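Local coordinates for FAD-dependent pyridine nucleotide-disulphide oxidoreductase (Desulfovibrio vulgaris, PDB 3IWA), which probably catalyses electron transfer from NADH or NADPH through FAD, as other members of the pyridine nucleotide-disulphide oxidoreductase family do, at residues 99-104 / 110-115; 149-154 / 175-180; 207-212 / 219-224. All coordinates share one frame; numbering follows the deposited sequence.

Contact 1. Residues 99-104 / 110-115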
loop_
_atom_site.group_PDB
_atom_site.type_symbol
_atom_site.label_atom_id
_atom_site.label_comp_id
_atom_site.label_asym_id
_atom_site.label_seq_id
_atom_site.Cartn_x
_atom_site.Cartn_y
_atom_site.Cartn_z
ATOM N N VAL A 99 17.402 -40.416 0.385
ATOM C CA VAL A 99 15.946 -40.521 0.377
ATOM C C VAL A 99 15.597 -41.777 -0.400
ATOM O O VAL A 99 15.979 -41.887 -1.564
ATOM C CB VAL A 99 15.248 -39.360 -0.377
ATOM C CG1 VAL A 99 13.779 -39.473 -0.187
ATOM C CG2 VAL A 99 15.743 -38.004 0.072
ATOM N N GLU A 100 14.866 -42.703 0.219
ATOM C CA GLU A 100 14.358 -43.887 -0.491
ATOM C C GLU A 100 13.030 -43.522 -1.158
ATOM O O GLU A 100 12.124 -42.990 -0.524
ATOM C CB GLU A 100 14.163 -45.088 0.444
ATOM C CG GLU A 100 15.427 -45.603 1.162
ATOM C CD GLU A 100 15.125 -46.786 2.112
ATOM O OE1 GLU A 100 15.729 -47.861 1.933
ATOM O OE2 GLU A 100 14.269 -46.665 3.022
ATOM N N ILE A 101 12.923 -43.798 -2.443
ATOM C CA ILE A 101 11.721 -43.448 -3.178
ATOM C C ILE A 101 11.111 -44.702 -3.800
ATOM O O ILE A 101 11.813 -45.706 -4.011
ATOM C CB ILE A 101 12.012 -42.363 -4.240
ATOM C CG1 ILE A 101 12.895 -42.899 -5.372
ATOM C CG2 ILE A 101 12.710 -41.153 -3.574
ATOM C CD1 ILE A 101 13.220 -41.866 -6.452
ATOM N N GLU A 102 9.810 -44.642 -4.073
ATOM C CA GLU A 102 9.130 -45.722 -4.778
ATOM C C GLU A 102 8.143 -45.177 -5.806
ATOM O O GLU A 102 7.281 -44.376 -5.494
ATOM C CB GLU A 102 8.475 -46.702 -3.784
ATOM C CG GLU A 102 7.025 -46.463 -3.430
ATOM C CD GLU A 102 6.508 -47.477 -2.407
ATOM O OE1 GLU A 102 6.986 -47.428 -1.240
ATOM O OE2 GLU A 102 5.621 -48.306 -2.770
ATOM N N ASN A 103 8.341 -45.590 -7.051
ATOM C CA ASN A 103 7.385 -45.387 -8.130
ATOM C C ASN A 103 6.122 -46.200 -7.817
ATOM O O ASN A 103 6.210 -47.395 -7.591
ATOM C CB ASN A 103 8.014 -45.840 -9.447
ATOM C CG ASN A 103 7.187 -45.454 -10.655
ATOM O OD1 ASN A 103 6.043 -45.872 -10.787
ATOM N ND2 ASN A 103 7.762 -44.648 -11.545
ATOM N N LEU A 104 4.962 -45.550 -7.788
ATOM C CA LEU A 104 3.727 -46.166 -7.269
ATOM C C LEU A 104 3.017 -47.113 -8.267
ATOM O O LEU A 104 2.177 -47.923 -7.879
ATOM C CB LEU A 104 2.766 -45.062 -6.799
ATOM C CG LEU A 104 3.237 -44.195 -5.617
ATOM C CD1 LEU A 104 2.237 -43.101 -5.353
ATOM C CD2 LEU A 104 3.434 -45.029 -4.352
ATOM N N ARG A 110 14.053 -46.907 -5.363
ATOM C CA ARG A 110 15.351 -46.291 -5.608
ATOM C C ARG A 110 15.795 -45.461 -4.417
ATOM O O ARG A 110 14.968 -44.965 -3.660
ATOM C CB ARG A 110 15.259 -45.430 -6.857
ATOM C CG ARG A 110 16.526 -44.692 -7.194
ATOM C CD ARG A 110 16.556 -44.355 -8.658
ATOM N NE ARG A 110 17.347 -43.159 -8.927
ATOM C CZ ARG A 110 16.947 -42.151 -9.702
ATOM N NH1 ARG A 110 15.748 -42.174 -10.300
ATOM N NH2 ARG A 110 17.751 -41.110 -9.883
ATOM N N THR A 111 17.111 -45.338 -4.257
ATOM C CA THR A 111 17.718 -44.574 -3.171
ATOM C C THR A 111 18.481 -43.409 -3.785
ATOM O O THR A 111 19.523 -43.602 -4.425
ATOM C CB THR A 111 18.662 -45.441 -2.324
ATOM O OG1 THR A 111 17.890 -46.233 -1.415
ATOM C CG2 THR A 111 19.627 -44.595 -1.521
ATOM N N LEU A 112 17.930 -42.204 -3.622
ATOM C CA LEU A 112 18.554 -40.985 -4.131
ATOM C C LEU A 112 19.517 -40.487 -3.081
ATOM O O LEU A 112 19.235 -40.603 -1.893
ATOM C CB LEU A 112 17.501 -39.904 -4.363
ATOM C CG LEU A 112 16.385 -40.149 -5.381
ATOM C CD1 LEU A 112 15.417 -38.969 -5.353
ATOM C CD2 LEU A 112 16.961 -40.369 -6.797
ATOM N N LYS A 113 20.638 -39.919 -3.509
ATOM C CA LYS A 113 21.553 -39.259 -2.583
ATOM C C LYS A 113 21.476 -37.732 -2.747
ATOM O O LYS A 113 21.249 -37.216 -3.860
ATOM C CB LYS A 113 22.989 -39.772 -2.760
ATOM C CG LYS A 113 23.700 -40.040 -1.416
ATOM C CD LYS A 113 24.538 -38.855 -0.947
ATOM C CE LYS A 113 25.210 -39.123 0.399
ATOM N NZ LYS A 113 25.962 -37.919 0.894
ATOM N N TYR A 114 21.652 -37.009 -1.644
ATOM C CA TYR A 114 21.506 -35.573 -1.708
ATOM C C TYR A 114 22.570 -34.855 -0.920
ATOM O O TYR A 114 23.074 -35.367 0.074
ATOM C CB TYR A 114 20.097 -35.137 -1.257
ATOM C CG TYR A 114 19.805 -35.280 0.223
ATOM C CD1 TYR A 114 20.231 -34.332 1.134
ATOM C CD2 TYR A 114 19.079 -36.359 0.699
ATOM C CE1 TYR A 114 19.953 -34.465 2.490
ATOM C CE2 TYR A 114 18.786 -36.493 2.031
ATOM C CZ TYR A 114 19.220 -35.549 2.920
ATOM O OH TYR A 114 18.922 -35.708 4.249
ATOM N N ASP A 115 22.902 -33.663 -1.406
ATOM C CA ASP A 115 23.669 -32.680 -0.640
ATOM C C ASP A 115 22.726 -31.763 0.139
ATOM O O ASP A 115 23.043 -31.360 1.246
ATOM C CB ASP A 115 24.517 -31.835 -1.587
ATOM C CG ASP A 115 25.534 -32.675 -2.353
ATOM O OD1 ASP A 115 26.601 -32.885 -1.755
ATOM O OD2 ASP A 115 25.266 -33.106 -3.523
#

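Contact 2. Residues 149-154 / 175-180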
loop_
_atom_site.group_PDB
_atom_site.type_symbol
_atom_site.label_atom_id
_atom_site.label_comp_id
_atom_site.label_asym_id
_atom_site.label_seq_id
_atom_site.Cartn_x
_atom_site.Cartn_y
_atom_site.Cartn_z
ATOM N N PHE A 149 -7.776 -26.482 -10.356
ATOM C CA PHE A 149 -7.901 -27.836 -10.911
ATOM C C PHE A 149 -9.345 -28.346 -10.899
ATOM O O PHE A 149 -9.881 -28.732 -11.946
ATOM C CB PHE A 149 -7.005 -28.816 -10.148
ATOM C CG PHE A 149 -7.224 -30.271 -10.523
ATOM C CD1 PHE A 149 -6.689 -30.791 -11.705
ATOM C CD2 PHE A 149 -7.959 -31.119 -9.689
ATOM C CE1 PHE A 149 -6.886 -32.133 -12.060
ATOM C CE2 PHE A 149 -8.166 -32.464 -10.027
ATOM C CZ PHE A 149 -7.628 -32.973 -11.216
ATOM N N VAL A 150 -9.966 -28.365 -9.718
ATOM C CA VAL A 150 -11.364 -28.835 -9.598
ATOM C C VAL A 150 -12.281 -28.025 -10.525
ATOM O O VAL A 150 -13.075 -28.602 -11.252
ATOM C CB VAL A 150 -11.880 -28.797 -8.118
ATOM C CG1 VAL A 150 -13.417 -28.875 -8.041
ATOM C CG2 VAL A 150 -11.242 -29.905 -7.309
ATOM N N GLN A 151 -12.127 -26.699 -10.520
ATOM C CA GLN A 151 -12.966 -25.793 -11.328
ATOM C C GLN A 151 -12.908 -26.104 -12.829
ATOM O O GLN A 151 -13.932 -26.052 -13.513
ATOM C CB GLN A 151 -12.568 -24.328 -11.107
ATOM C CG GLN A 151 -13.061 -23.729 -9.813
ATOM C CD GLN A 151 -12.358 -22.428 -9.433
ATOM O OE1 GLN A 151 -11.855 -21.682 -10.282
ATOM N NE2 GLN A 151 -12.344 -22.141 -8.143
ATOM N N HIS A 152 -11.708 -26.415 -13.329
ATOM C CA HIS A 152 -11.501 -26.703 -14.761
ATOM C C HIS A 152 -11.664 -28.191 -15.117
ATOM O O HIS A 152 -11.617 -28.547 -16.292
ATOM C CB HIS A 152 -10.141 -26.141 -15.255
ATOM C CG HIS A 152 -10.082 -24.636 -15.274
ATOM N ND1 HIS A 152 -10.109 -23.876 -14.122
ATOM C CD2 HIS A 152 -10.015 -23.750 -16.300
ATOM C CE1 HIS A 152 -10.055 -22.589 -14.432
ATOM N NE2 HIS A 152 -10.000 -22.484 -15.749
ATOM N N ALA A 153 -11.881 -29.051 -14.123
ATOM C CA ALA A 153 -12.169 -30.485 -14.382
ATOM C C ALA A 153 -13.673 -30.743 -14.539
ATOM O O ALA A 153 -14.094 -31.767 -15.089
ATOM C CB ALA A 153 -11.593 -31.362 -13.269
ATOM N N ILE A 154 -14.470 -29.811 -14.016
ATOM C CA ILE A 154 -15.921 -29.799 -14.222
ATOM C C ILE A 154 -16.226 -29.171 -15.593
ATOM O O ILE A 154 -15.484 -28.298 -16.091
ATOM C CB ILE A 154 -16.658 -28.992 -13.107
ATOM C CG1 ILE A 154 -16.480 -29.670 -11.745
ATOM C CG2 ILE A 154 -18.151 -28.797 -13.442
ATOM C CD1 ILE A 154 -16.556 -28.719 -10.589
ATOM N N ALA A 175 -17.203 -21.385 -3.866
ATOM C CA ALA A 175 -18.648 -21.075 -3.954
ATOM C C ALA A 175 -18.935 -20.239 -5.191
ATOM O O ALA A 175 -19.816 -20.551 -5.992
ATOM C CB ALA A 175 -19.131 -20.333 -2.713
ATOM N N VAL A 176 -18.161 -19.160 -5.301
ATOM C CA VAL A 176 -18.294 -18.165 -6.353
ATOM C C VAL A 176 -17.998 -18.782 -7.723
ATOM O O VAL A 176 -18.779 -18.636 -8.629
ATOM C CB VAL A 176 -17.352 -16.968 -6.081
ATOM C CG1 VAL A 176 -17.269 -16.038 -7.293
ATOM C CG2 VAL A 176 -17.808 -16.203 -4.834
ATOM N N SER A 177 -16.897 -19.507 -7.852
ATOM C CA SER A 177 -16.545 -20.141 -9.115
ATOM C C SER A 177 -17.594 -21.108 -9.621
ATOM O O SER A 177 -17.937 -21.085 -10.801
ATOM C CB SER A 177 -15.252 -20.920 -8.984
ATOM O OG SER A 177 -14.151 -20.042 -8.924
ATOM N N LEU A 178 -18.057 -21.987 -8.741
ATOM C CA LEU A 178 -19.032 -22.994 -9.127
ATOM C C LEU A 178 -20.325 -22.320 -9.564
ATOM O O LEU A 178 -20.860 -22.662 -10.608
ATOM C CB LEU A 178 -19.291 -24.021 -8.011
ATOM C CG LEU A 178 -18.090 -24.859 -7.534
ATOM C CD1 LEU A 178 -18.463 -25.832 -6.425
ATOM C CD2 LEU A 178 -17.464 -25.612 -8.692
ATOM N N ALA A 179 -20.822 -21.357 -8.793
ATOM C CA ALA A 179 -22.072 -20.689 -9.169
ATOM C C ALA A 179 -21.901 -19.820 -10.415
ATOM O O ALA A 179 -22.803 -19.731 -11.239
ATOM C CB ALA A 179 -22.631 -19.871 -8.012
ATOM N N ASP A 180 -20.732 -19.213 -10.585
ATOM C CA ASP A 180 -20.542 -18.215 -11.651
ATOM C C ASP A 180 -20.031 -18.766 -12.983
ATOM O O ASP A 180 -20.465 -18.321 -14.033
ATOM C CB ASP A 180 -19.608 -17.098 -11.165
ATOM C CG ASP A 180 -20.117 -15.723 -11.514
ATOM O OD1 ASP A 180 -21.348 -15.501 -11.427
ATOM O OD2 ASP A 180 -19.288 -14.864 -11.870
#

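Contact 3. Residues 207-212 / 219-224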
loop_
_atom_site.group_PDB
_atom_site.type_symbol
_atom_site.label_atom_id
_atom_site.label_comp_id
_atom_site.label_asym_id
_atom_site.label_seq_id
_atom_site.Cartn_x
_atom_site.Cartn_y
_atom_site.Cartn_z
ATOM N N MET A 207 -21.331 -8.383 5.268
ATOM C CA MET A 207 -21.229 -7.794 3.951
ATOM C C MET A 207 -20.854 -8.889 2.944
ATOM O O MET A 207 -21.425 -8.979 1.872
ATOM C CB MET A 207 -20.197 -6.643 3.922
ATOM C CG MET A 207 -20.579 -5.309 4.663
ATOM S SD MET A 207 -22.199 -4.631 4.185
ATOM C CE MET A 207 -23.336 -5.600 5.137
ATOM N N LEU A 208 -19.890 -9.726 3.286
ATOM C CA LEU A 208 -19.471 -10.769 2.354
ATOM C C LEU A 208 -20.601 -11.792 2.224
ATOM O O LEU A 208 -20.878 -12.258 1.131
ATOM C CB LEU A 208 -18.148 -11.429 2.772
ATOM C CG LEU A 208 -16.834 -10.654 2.655
ATOM C CD1 LEU A 208 -16.717 -9.515 3.725
ATOM C CD2 LEU A 208 -15.642 -11.618 2.780
ATOM N N ARG A 209 -21.245 -12.125 3.335
ATOM C CA ARG A 209 -22.374 -13.061 3.326
ATOM C C ARG A 209 -23.446 -12.608 2.339
ATOM O O ARG A 209 -23.929 -13.430 1.548
ATOM C CB ARG A 209 -22.983 -13.253 4.718
ATOM C CG ARG A 209 -23.989 -14.397 4.791
ATOM C CD ARG A 209 -24.524 -14.627 6.211
ATOM N NE ARG A 209 -25.562 -15.678 6.249
ATOM C CZ ARG A 209 -25.774 -16.515 7.261
ATOM N NH1 ARG A 209 -25.069 -16.484 8.378
ATOM N NH2 ARG A 209 -26.704 -17.447 7.141
ATOM N N HIS A 210 -23.756 -11.308 2.335
ATOM C CA HIS A 210 -24.832 -10.776 1.493
ATOM C C HIS A 210 -24.461 -10.882 0.045
ATOM O O HIS A 210 -25.309 -11.221 -0.776
ATOM C CB HIS A 210 -25.161 -9.314 1.793
ATOM C CG HIS A 210 -26.177 -8.714 0.856
ATOM N ND1 HIS A 210 -25.869 -7.706 -0.036
ATOM C CD2 HIS A 210 -27.493 -8.993 0.666
ATOM C CE1 HIS A 210 -26.954 -7.373 -0.714
ATOM N NE2 HIS A 210 -27.947 -8.151 -0.321
ATOM N N ASP A 211 -23.207 -10.567 -0.275
ATOM C CA ASP A 211 -22.740 -10.715 -1.628
ATOM C C ASP A 211 -23.045 -12.130 -2.086
ATOM O O ASP A 211 -23.521 -12.307 -3.198
ATOM C CB ASP A 211 -21.249 -10.380 -1.765
ATOM C CG ASP A 211 -20.775 -10.374 -3.232
ATOM O OD1 ASP A 211 -20.587 -11.469 -3.794
ATOM O OD2 ASP A 211 -20.578 -9.298 -3.841
ATOM N N LEU A 212 -22.814 -13.133 -1.236
ATOM C CA LEU A 212 -23.071 -14.521 -1.646
ATOM C C LEU A 212 -24.585 -14.816 -1.800
ATOM O O LEU A 212 -25.012 -15.391 -2.792
ATOM C CB LEU A 212 -22.446 -15.528 -0.677
ATOM C CG LEU A 212 -20.934 -15.505 -0.409
ATOM C CD1 LEU A 212 -20.606 -16.753 0.348
ATOM C CD2 LEU A 212 -20.085 -15.410 -1.674
ATOM N N VAL A 219 -26.086 -19.714 2.394
ATOM C CA VAL A 219 -25.094 -19.832 3.461
ATOM C C VAL A 219 -25.686 -20.274 4.792
ATOM O O VAL A 219 -26.631 -19.696 5.272
ATOM C CB VAL A 219 -24.347 -18.498 3.647
ATOM C CG1 VAL A 219 -23.262 -18.638 4.706
ATOM C CG2 VAL A 219 -23.760 -18.039 2.314
ATOM N N HIS A 220 -25.111 -21.292 5.404
ATOM C CA HIS A 220 -25.538 -21.698 6.727
ATOM C C HIS A 220 -24.340 -21.608 7.632
ATOM O O HIS A 220 -23.302 -22.213 7.343
ATOM C CB HIS A 220 -26.098 -23.137 6.747
ATOM C CG HIS A 220 -27.301 -23.337 5.869
ATOM N ND1 HIS A 220 -28.506 -22.712 6.100
ATOM C CD2 HIS A 220 -27.478 -24.089 4.752
ATOM C CE1 HIS A 220 -29.368 -23.065 5.161
ATOM N NE2 HIS A 220 -28.768 -23.899 4.331
ATOM N N THR A 221 -24.498 -20.854 8.718
ATOM C CA THR A 221 -23.510 -20.735 9.788
ATOM C C THR A 221 -24.013 -21.370 11.096
ATOM O O THR A 221 -25.188 -21.710 11.240
ATOM C CB THR A 221 -23.115 -19.238 10.013
ATOM O OG1 THR A 221 -24.282 -18.428 10.177
ATOM C CG2 THR A 221 -22.319 -18.712 8.816
ATOM N N GLY A 222 -23.126 -21.518 12.066
ATOM C CA GLY A 222 -23.456 -22.251 13.257
ATOM C C GLY A 222 -24.054 -23.623 12.966
ATOM O O GLY A 222 -24.930 -24.078 13.699
ATOM N N GLU A 223 -23.544 -24.298 11.929
ATOM C CA GLU A 223 -24.124 -25.544 11.438
ATOM C C GLU A 223 -23.070 -26.614 11.197
ATOM O O GLU A 223 -22.075 -26.380 10.513
ATOM C CB GLU A 223 -24.903 -25.262 10.170
ATOM C CG GLU A 223 -25.774 -26.436 9.740
ATOM C CD GLU A 223 -26.959 -26.048 8.908
ATOM O OE1 GLU A 223 -27.464 -24.918 9.026
ATOM O OE2 GLU A 223 -27.420 -26.922 8.151
ATOM N N LYS A 224 -23.304 -27.790 11.784
ATOM C CA LYS A 224 -22.318 -28.869 11.841
ATOM C C LYS A 224 -22.682 -30.003 10.890
ATOM O O LYS A 224 -23.857 -30.349 10.767
ATOM C CB LYS A 224 -22.212 -29.435 13.271
ATOM C CG LYS A 224 -21.253 -30.637 13.392
ATOM C CD LYS A 224 -21.061 -31.152 14.839
ATOM C CE LYS A 224 -19.661 -31.782 15.041
ATOM N NZ LYS A 224 -19.247 -31.989 16.484
HETATM O O HOH W 1 -27.232 -19.371 8.942
#

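Contact 1. Residues 99-104 / 110-115
Val99 and Leu112 face each other as an antiparallel hydrogen-bonded pair: Val99 N gives its hydrogen to Leu112 O at 2.9 Å, and Leu112 N returns a bond to Val99 O. The next such pair is Ile101 with Arg110, where Ile101 N reaches Arg110 O at 2.7 Å along an almost straight N-H...O line (178°). Between them the non-hydrogen-bonded pair Glu100-Thr111 puts polar side chains on the exposed face, where Glu100 CG lies 3.6 Å from Thr111 OG1. These strands form a beta hairpin, part of the three-stranded antiparallel sheet that accompanies the parallel sheet of the probable FAD-binding domain. On the inner face, Ile101 CG1 sits between the backbone N and carbonyl carbon (chi1 68°), bringing CD1 within 3.8 Å of Leu112 CG, the two side chains crossing at about a right angle. Val99 CG2 meets Tyr114 CD2 at 3.8 Å. Branched and aliphatic residues suit this face because Ile101 and Leu112 press onto Ile34 of strand 30-34. Arg110, its chain extended, runs out over this face: Leu112 CD2 lies over one side of its guanidinium, offset toward the rim, and NH2 forms a salt bridge with Glu82.

Contact 2. Residues 149-154 / 175-180
Gln151 and Ser177 meet side chain to side chain where two helices run past each other. The hydroxyl OG of Ser177 lies 2.9 Å from Gln151 NE2 and 3.1 Å from Gln151 OE1, with Gln151 CD at a similar distance, so it stands above the amide group instead of in front of either end. The angles are poor for both polar pairs, and neither is a hydrogen bond; the meeting is one of close packing, to which Ser177 CB adds a contact of 3.3 Å with Gln151 CD. Torsions explain it. Gln151 CG points away from its own carbonyl carbon (chi1 -77°) and the chain continues extended, which carries the amide across to the neighbouring helix. Ser177 turns OG to the side of its backbone N (chi1 -74°), where the hydroxyl is close to its own helix and makes a weak hydrogen bond with Glu173 O. A GxGxxG-type pattern (Gly166, Gly168, Gly171) runs from the turn after strand 161-165 into the start of helix 169-182, consistent with the first beta-alpha-beta unit of the NAD(P)-binding Rossmann domain, and helix 144-153 packs beside it. Serine is small enough for the amide to lie against its CB and OG, and its hydroxyl can turn back to its own helix. Deeper in, the chemistry turns apolar. Ile154 directs CD1 to within 3.8 Å of Leu178 CD2, the two chains crossing at about a right angle. Leu178 also touches Ala162 and Thr186, so its branched end packs between Ile154 and strands 161-165 and 185-189. Outside the two segments, the backbone O of Gln151 accepts a hydrogen bond from Trp182 NE1, and the Trp182 side chain also touches Ile154.

Contact 3. Residues 207-212 / 219-224
Arg209 extends from helix 202-214 to meet Val219 of strand 218-220 and Thr221 just after it, within the beta-alpha-beta unit made of strand 185-189, this helix and strand 218-220. The unit belongs to the parallel sheet of the probable NAD(P)-binding Rossmann domain, in which strand 218-220 lies at one edge. The direct hydrogen bond across the contact runs from Arg209 NH1 to Thr221 OG1, 2.8 Å long. It is bent (137° at the hydrogen), and OG1 stands 22° out of the guanidinium plane. Thr221 takes the rotamer with OG1 between its backbone N and carbonyl carbon (chi1 51°), which turns the hydroxyl to the arginine. The length of an arginine matters here: with CG anti to the backbone N and the chain extended to NE, the charged group spans the whole gap from helix to strand. The other terminal nitrogen, NH2, lies 2.9 Å from Val219 O. The charge is met by Glu213, whose OE2 forms a salt bridge with Arg209 NE and probably helps to fix how the guanidinium is turned. Apolar contact adds to this. Val219 CG1 sits over one face of the guanidinium, offset toward its rim, an aliphatic surface that packs on the flat group without competing for its N-H bonds. Its other methyl, CG2, meets Leu212 CD1 at 3.9 Å, the two side chains crossing at about a right angle; Leu212 also packs on Leu172 and Val176 of helix 169-182. Water provides the last link: water 1, at the edge of the guanidinium and in its plane, accepts from Arg209 NH2 at 2.7 Å and from the backbone N of Thr221 at 3.1 Å.

Overall arrangement
Contacts 2 and 3 belong to the same Rossmann-like domain and touch each other, Val176 CG2 of contact 2 lying 4.0 Å from Leu212 CD2 of contact 3, so helix 169-182 serves both. Contact 1 stands apart in the probable FAD-binding domain, its centre about 46 Å from that of contact 3. Each contact is partly buried, but contact 1 has an exposed polar face (Glu100, Thr111), whereas no touching residue of contacts 2 and 3 is fully exposed. In contact 1 main-chain bonds fix strand against strand. Contact 2 packs residues 149-154 on helix 169-182 without a hydrogen bond, while contact 3 ties helix to edge strand through an arginine, a water and the apolar pair Leu212-Val219.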